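Local coordinates for superkiller protein 7 (Saccharomyces cerevisiae, PDB 4ZKE) that binds GTP in a translational-GTPase-like fold and, as its superkiller name suggests, probably acts in cytoplasmic mRNA decay, at residues D27-K32 against L178-L183; S306-S311 against V350-D355. All coordinates share one frame; numbering follows the deposited sequence.

Contact 1: D27-K32 against L178-L183. With GTP (guanosine-5'-triphosphate), chain C.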
loop_
_atom_site.group_PDB
_atom_site.type_symbol
_atom_site.label_atom_id
_atom_site.label_comp_id
_atom_site.label_asym_id
_atom_site.label_seq_id
_atom_site.Cartn_x
_atom_site.Cartn_y
_atom_site.Cartn_z
ATOM N N ASP A 27 5.904 -9.203 10.078
ATOM C CA ASP A 27 5.137 -9.571 11.265
ATOM C C ASP A 27 5.151 -8.455 12.299
ATOM O O ASP A 27 5.936 -7.513 12.195
ATOM C CB ASP A 27 5.697 -10.844 11.899
ATOM C CG ASP A 27 5.702 -12.017 10.950
ATOM O OD1 ASP A 27 4.966 -11.971 9.943
ATOM O OD2 ASP A 27 6.442 -12.987 11.214
ATOM N N THR A 28 4.284 -8.568 13.301
ATOM C CA THR A 28 4.304 -7.637 14.417
ATOM C C THR A 28 5.635 -7.770 15.148
ATOM O O THR A 28 6.253 -8.839 15.126
ATOM C CB THR A 28 3.136 -7.885 15.401
ATOM O OG1 THR A 28 3.094 -6.835 16.374
ATOM C CG2 THR A 28 3.287 -9.229 16.114
ATOM N N ASN A 29 6.076 -6.678 15.769
ATOM C CA ASN A 29 7.306 -6.666 16.556
ATOM C C ASN A 29 8.569 -6.785 15.697
ATOM O O ASN A 29 9.667 -6.964 16.221
ATOM C CB ASN A 29 7.271 -7.796 17.590
ATOM C CG ASN A 29 8.209 -7.555 18.751
ATOM O OD1 ASN A 29 8.063 -6.580 19.486
ATOM N ND2 ASN A 29 9.172 -8.452 18.932
ATOM N N ALA A 30 8.416 -6.673 14.382
ATOM C CA ALA A 30 9.552 -6.789 13.469
ATOM C C ALA A 30 10.473 -5.571 13.552
ATOM O O ALA A 30 11.687 -5.690 13.372
ATOM C CB ALA A 30 9.063 -6.983 12.043
ATOM N N GLY A 31 9.888 -4.405 13.822
ATOM C CA GLY A 31 10.642 -3.171 13.957
ATOM C C GLY A 31 10.412 -2.211 12.804
ATOM O O GLY A 31 11.215 -1.309 12.571
ATOM N N LYS A 32 9.310 -2.398 12.087
ATOM C CA LYS A 32 8.995 -1.567 10.930
ATOM C C LYS A 32 8.818 -0.097 11.307
ATOM O O LYS A 32 9.440 0.783 10.714
ATOM C CB LYS A 32 7.730 -2.081 10.242
ATOM C CG LYS A 32 7.833 -3.523 9.787
ATOM C CD LYS A 32 6.601 -3.964 9.023
ATOM C CE LYS A 32 5.368 -4.048 9.905
ATOM N NZ LYS A 32 5.502 -5.081 10.962
ATOM N N LEU A 178 17.292 -7.534 7.480
ATOM C CA LEU A 178 17.590 -8.417 8.593
ATOM C C LEU A 178 17.790 -7.568 9.847
ATOM O O LEU A 178 18.907 -7.156 10.164
ATOM C CB LEU A 178 18.826 -9.257 8.272
ATOM C CG LEU A 178 18.714 -10.131 7.015
ATOM C CD1 LEU A 178 19.970 -10.966 6.831
ATOM C CD2 LEU A 178 17.484 -11.028 7.050
ATOM N N ASN A 179 16.690 -7.311 10.547
ATOM C CA ASN A 179 16.639 -6.282 11.583
ATOM C C ASN A 179 16.978 -6.800 12.985
ATOM O O ASN A 179 17.057 -8.011 13.214
ATOM C CB ASN A 179 15.242 -5.644 11.591
ATOM C CG ASN A 179 15.209 -4.293 12.288
ATOM O OD1 ASN A 179 16.225 -3.605 12.398
ATOM N ND2 ASN A 179 14.031 -3.908 12.766
ATOM N N LYS A 180 17.173 -5.862 13.912
ATOM C CA LYS A 180 17.509 -6.165 15.301
ATOM C C LYS A 180 18.814 -6.946 15.393
ATOM O O LYS A 180 18.970 -7.812 16.255
ATOM C CB LYS A 180 16.383 -6.947 15.983
ATOM C CG LYS A 180 15.017 -6.298 15.871
ATOM C CD LYS A 180 14.112 -6.717 17.018
ATOM C CE LYS A 180 12.676 -6.320 16.767
ATOM N NZ LYS A 180 11.778 -6.814 17.843
ATOM N N ALA A 181 19.748 -6.630 14.504
ATOM C CA ALA A 181 21.049 -7.285 14.492
ATOM C C ALA A 181 21.813 -7.022 15.791
ATOM O O ALA A 181 22.699 -7.791 16.163
ATOM C CB ALA A 181 21.862 -6.822 13.294
ATOM N N ASP A 182 21.461 -5.938 16.478
ATOM C CA ASP A 182 22.098 -5.592 17.748
ATOM C C ASP A 182 21.775 -6.610 18.843
ATOM O O ASP A 182 22.605 -6.881 19.709
ATOM C CB ASP A 182 21.668 -4.193 18.200
ATOM C CG ASP A 182 20.170 -4.076 18.386
ATOM O OD1 ASP A 182 19.424 -4.360 17.424
ATOM O OD2 ASP A 182 19.734 -3.706 19.495
ATOM N N LEU A 183 20.572 -7.177 18.797
ATOM C CA LEU A 183 20.147 -8.141 19.807
ATOM C C LEU A 183 20.845 -9.489 19.651
ATOM O O LEU A 183 20.640 -10.393 20.462
ATOM C CB LEU A 183 18.632 -8.343 19.750
ATOM C CG LEU A 183 17.757 -7.177 20.213
ATOM C CD1 LEU A 183 16.289 -7.544 20.063
ATOM C CD2 LEU A 183 18.063 -6.791 21.652
HETATM P PG GTP C . 3.843 -3.769 14.369
HETATM O O1G GTP C . 3.434 -2.326 14.202
HETATM O O2G GTP C . 2.920 -4.422 15.370
HETATM O O3G GTP C . 3.763 -4.514 13.058
HETATM O O3B GTP C . 5.345 -3.841 14.944
HETATM P PB GTP C . 6.567 -3.202 14.118
HETATM O O1B GTP C . 6.167 -1.832 13.619
HETATM O O2B GTP C . 6.983 -4.088 12.967
HETATM O O3A GTP C . 7.780 -3.068 15.172
HETATM P PA GTP C . 7.904 -1.922 16.303
HETATM O O1A GTP C . 8.518 -0.693 15.687
HETATM O O2A GTP C . 6.588 -1.610 16.975
HETATM O "O5'" GTP C . 8.936 -2.554 17.364
HETATM C "C5'" GTP C . 8.632 -3.703 18.127
HETATM C "C4'" GTP C . 9.546 -3.723 19.348
HETATM O "O4'" GTP C . 10.853 -4.046 18.919
HETATM C "C3'" GTP C . 9.621 -2.378 20.047
HETATM O "O3'" GTP C . 9.504 -2.558 21.439
HETATM C "C2'" GTP C . 10.992 -1.832 19.717
HETATM O "O2'" GTP C . 11.545 -1.138 20.810
HETATM C "C1'" GTP C . 11.788 -3.077 19.353
HETATM N N9 GTP C . 12.747 -2.826 18.268
HETATM C C8 GTP C . 12.485 -2.354 17.009
HETATM N N7 GTP C . 13.655 -2.289 16.329
HETATM C C5 GTP C . 14.651 -2.730 17.131
HETATM C C6 GTP C . 16.025 -2.877 16.948
HETATM O O6 GTP C . 16.560 -2.582 15.879
HETATM N N1 GTP C . 16.792 -3.356 17.986
HETATM C C2 GTP C . 16.206 -3.690 19.189
HETATM N N2 GTP C . 16.946 -4.154 20.188
HETATM N N3 GTP C . 14.850 -3.542 19.362
HETATM C C4 GTP C . 14.088 -3.068 18.353
HETATM O O HOH W 1 13.757 -1.463 13.963
#
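K180 turns its CG away from its own carbonyl carbon (chi1 -53°) and then runs out straight to N29, while N179 sets its amide opposite its backbone N (chi1 -161°) to meet A30. The two come from the guanine-specificity motif Asn-Lys-x-Asp, here 179-182, and reach the P-loop of this GTPase-type domain. K180 lies across one face of the guanine, CG 3.7 Å from GTP C6, before NZ donates to N29 O at 2.7 Å, nearly in line with the carbonyl, and to the ribose O4' at 3.1 Å; D137 adds a salt bridge. A methionine in its place would probably leave N29 O and the ribose O4' without their shared donor and the D137 carboxylate without its cationic mate. D182 reads the base, OD1 taking GTP N1 and OD2 taking N2. G31 passes close to the N179 amide, where a CB would collide with ND2, and its N donates to GTP O2B at 3.0 Å. N179 OD1 accepts from G220 N, which helps hold the amide's rotation. Its ND2 gives one N-H to an in-plane lone pair of A30 O (3.0 Å, 153° at the hydrogen) and binds a water at 2.7 Å that donates to G31 O.

Contact 2: S306-S311 against V350-D355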
loop_
_atom_site.group_PDB
_atom_site.type_symbol
_atom_site.label_atom_id
_atom_site.label_comp_id
_atom_site.label_asym_id
_atom_site.label_seq_id
_atom_site.Cartn_x
_atom_site.Cartn_y
_atom_site.Cartn_z
ATOM N N SER A 306 -4.515 7.448 -11.728
ATOM C CA SER A 306 -4.070 7.758 -13.080
ATOM C C SER A 306 -4.553 9.137 -13.497
ATOM O O SER A 306 -5.436 9.712 -12.859
ATOM C CB SER A 306 -4.580 6.709 -14.070
ATOM O OG SER A 306 -5.974 6.849 -14.278
ATOM N N GLY A 307 -3.969 9.660 -14.570
ATOM C CA GLY A 307 -4.385 10.932 -15.132
ATOM C C GLY A 307 -4.145 12.113 -14.212
ATOM O O GLY A 307 -3.216 12.109 -13.399
ATOM N N TYR A 308 -4.991 13.129 -14.345
ATOM C CA TYR A 308 -4.859 14.346 -13.557
ATOM C C TYR A 308 -6.214 14.984 -13.276
ATOM O O TYR A 308 -7.188 14.754 -13.996
ATOM C CB TYR A 308 -3.946 15.346 -14.272
ATOM C CG TYR A 308 -4.433 15.778 -15.637
ATOM C CD1 TYR A 308 -4.009 15.119 -16.784
ATOM C CD2 TYR A 308 -5.307 16.849 -15.782
ATOM C CE1 TYR A 308 -4.445 15.508 -18.034
ATOM C CE2 TYR A 308 -5.750 17.246 -17.030
ATOM C CZ TYR A 308 -5.314 16.573 -18.151
ATOM O OH TYR A 308 -5.750 16.961 -19.397
ATOM N N ILE A 309 -6.258 15.779 -12.211
ATOM C CA ILE A 309 -7.457 16.507 -11.814
ATOM C C ILE A 309 -7.057 17.931 -11.445
ATOM O O ILE A 309 -6.052 18.147 -10.764
ATOM C CB ILE A 309 -8.184 15.817 -10.622
ATOM C CG1 ILE A 309 -9.404 16.624 -10.162
ATOM C CG2 ILE A 309 -7.236 15.610 -9.449
ATOM C CD1 ILE A 309 -10.545 16.624 -11.148
ATOM N N GLN A 310 -7.835 18.900 -11.915
ATOM C CA GLN A 310 -7.611 20.294 -11.554
ATOM C C GLN A 310 -8.876 20.916 -10.979
ATOM O O GLN A 310 -9.990 20.481 -11.271
ATOM C CB GLN A 310 -7.114 21.101 -12.761
ATOM C CG GLN A 310 -7.828 20.824 -14.074
ATOM C CD GLN A 310 -7.150 21.506 -15.254
ATOM O OE1 GLN A 310 -6.444 22.501 -15.089
ATOM N NE2 GLN A 310 -7.353 20.963 -16.449
ATOM N N SER A 311 -8.685 21.932 -10.146
ATOM C CA SER A 311 -9.790 22.596 -9.471
ATOM C C SER A 311 -10.787 23.155 -10.478
ATOM O O SER A 311 -10.405 23.620 -11.552
ATOM C CB SER A 311 -9.262 23.711 -8.569
ATOM O OG SER A 311 -10.322 24.354 -7.883
ATOM N N VAL A 350 -3.427 21.532 -9.575
ATOM C CA VAL A 350 -3.406 20.261 -10.291
ATOM C C VAL A 350 -2.938 19.112 -9.405
ATOM O O VAL A 350 -1.968 19.244 -8.661
ATOM C CB VAL A 350 -2.484 20.330 -11.521
ATOM C CG1 VAL A 350 -2.622 19.073 -12.362
ATOM C CG2 VAL A 350 -2.793 21.569 -12.354
ATOM N N GLY A 351 -3.634 17.984 -9.502
ATOM C CA GLY A 351 -3.225 16.760 -8.839
ATOM C C GLY A 351 -2.772 15.752 -9.875
ATOM O O GLY A 351 -3.390 15.630 -10.933
ATOM N N LEU A 352 -1.694 15.036 -9.576
ATOM C CA LEU A 352 -1.123 14.078 -10.517
ATOM C C LEU A 352 -0.851 12.729 -9.862
ATOM O O LEU A 352 -0.553 12.655 -8.674
ATOM C CB LEU A 352 0.175 14.635 -11.109
ATOM C CG LEU A 352 0.033 15.924 -11.921
ATOM C CD1 LEU A 352 1.383 16.577 -12.163
ATOM C CD2 LEU A 352 -0.646 15.626 -13.238
ATOM N N ASN A 353 -0.968 11.664 -10.647
ATOM C CA ASN A 353 -0.545 10.335 -10.220
ATOM C C ASN A 353 0.906 10.395 -9.708
ATOM O O ASN A 353 1.770 10.940 -10.397
ATOM C CB ASN A 353 -0.690 9.356 -11.397
ATOM C CG ASN A 353 -0.354 7.922 -11.032
ATOM O OD1 ASN A 353 -0.171 7.586 -9.865
ATOM N ND2 ASN A 353 -0.284 7.062 -12.042
ATOM N N PRO A 354 1.185 9.866 -8.496
ATOM C CA PRO A 354 0.349 9.242 -7.467
ATOM C C PRO A 354 0.112 10.141 -6.252
ATOM O O PRO A 354 0.182 9.659 -5.120
ATOM C CB PRO A 354 1.183 8.026 -7.071
ATOM C CG PRO A 354 2.583 8.585 -7.073
ATOM C CD PRO A 354 2.611 9.669 -8.162
ATOM N N ASP A 355 -0.137 11.428 -6.475
ATOM C CA ASP A 355 -0.366 12.356 -5.373
ATOM C C ASP A 355 -1.548 11.923 -4.515
ATOM O O ASP A 355 -2.524 11.366 -5.019
ATOM C CB ASP A 355 -0.622 13.774 -5.893
ATOM C CG ASP A 355 0.564 14.352 -6.643
ATOM O OD1 ASP A 355 1.703 13.886 -6.428
ATOM O OD2 ASP A 355 0.352 15.279 -7.453
#
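I309 O takes the shortest sound bond here, from G351 N at 2.7 Å and 169° at the hydrogen, and the CA of V350 adds a weaker C-H contact to the same oxygen. The return bond, I309 N to G351 O at 3.1 Å, completes an antiparallel hydrogen-bonded pair, and G351 O also meets the CA of Y308 at 3.3 Å. Strands 308-310 and 350-352 thus make a small two-stranded sheet, with Y308-L352 and Q310-V350 as the non-hydrogen-bonded pairs. Between Y308 and L352 the touch is made by Y308 CB, 3.5 Å from the CD2 branch of L352. Y308 holds CG between its backbone N and carbonyl carbon (chi1 60°), and its ring leads away from the partner strand, oblique to that methyl. On the other face a CB at G351 would sit tight against I309 CG2. Where the second strand ends, a cis peptide precedes P354, and D355 folds back so that its OD2 accepts L352 N at 3.0 Å. The Y308, V350 and L352 side packs on I9, F12 and I13 of helix 9-14, while I309 faces V330 and M333 of strand 325-335.

How the contacts relate
Both contacts are largely buried, but they lie on opposite sides of the chain's centre, about 37 Å between their centres and about 20 Å at the nearest atoms, and share no element. Contact 1 joins the loop after strand 18-25 to the end of strand 174-179 and the turn beyond it, across strand 131-137 that lies between them in the mixed sheet, and its chemistry is polar: side-chain nitrogens meeting backbone carbonyls beside the nucleotide. Contact 2, in domain II, pairs two strands of a minor sheet beside a closed barrel; main-chain bonds carry it, and apolar side chains pack on both faces. One is therefore part of a ligand pocket, the other plain structural pairing away from the nucleotide.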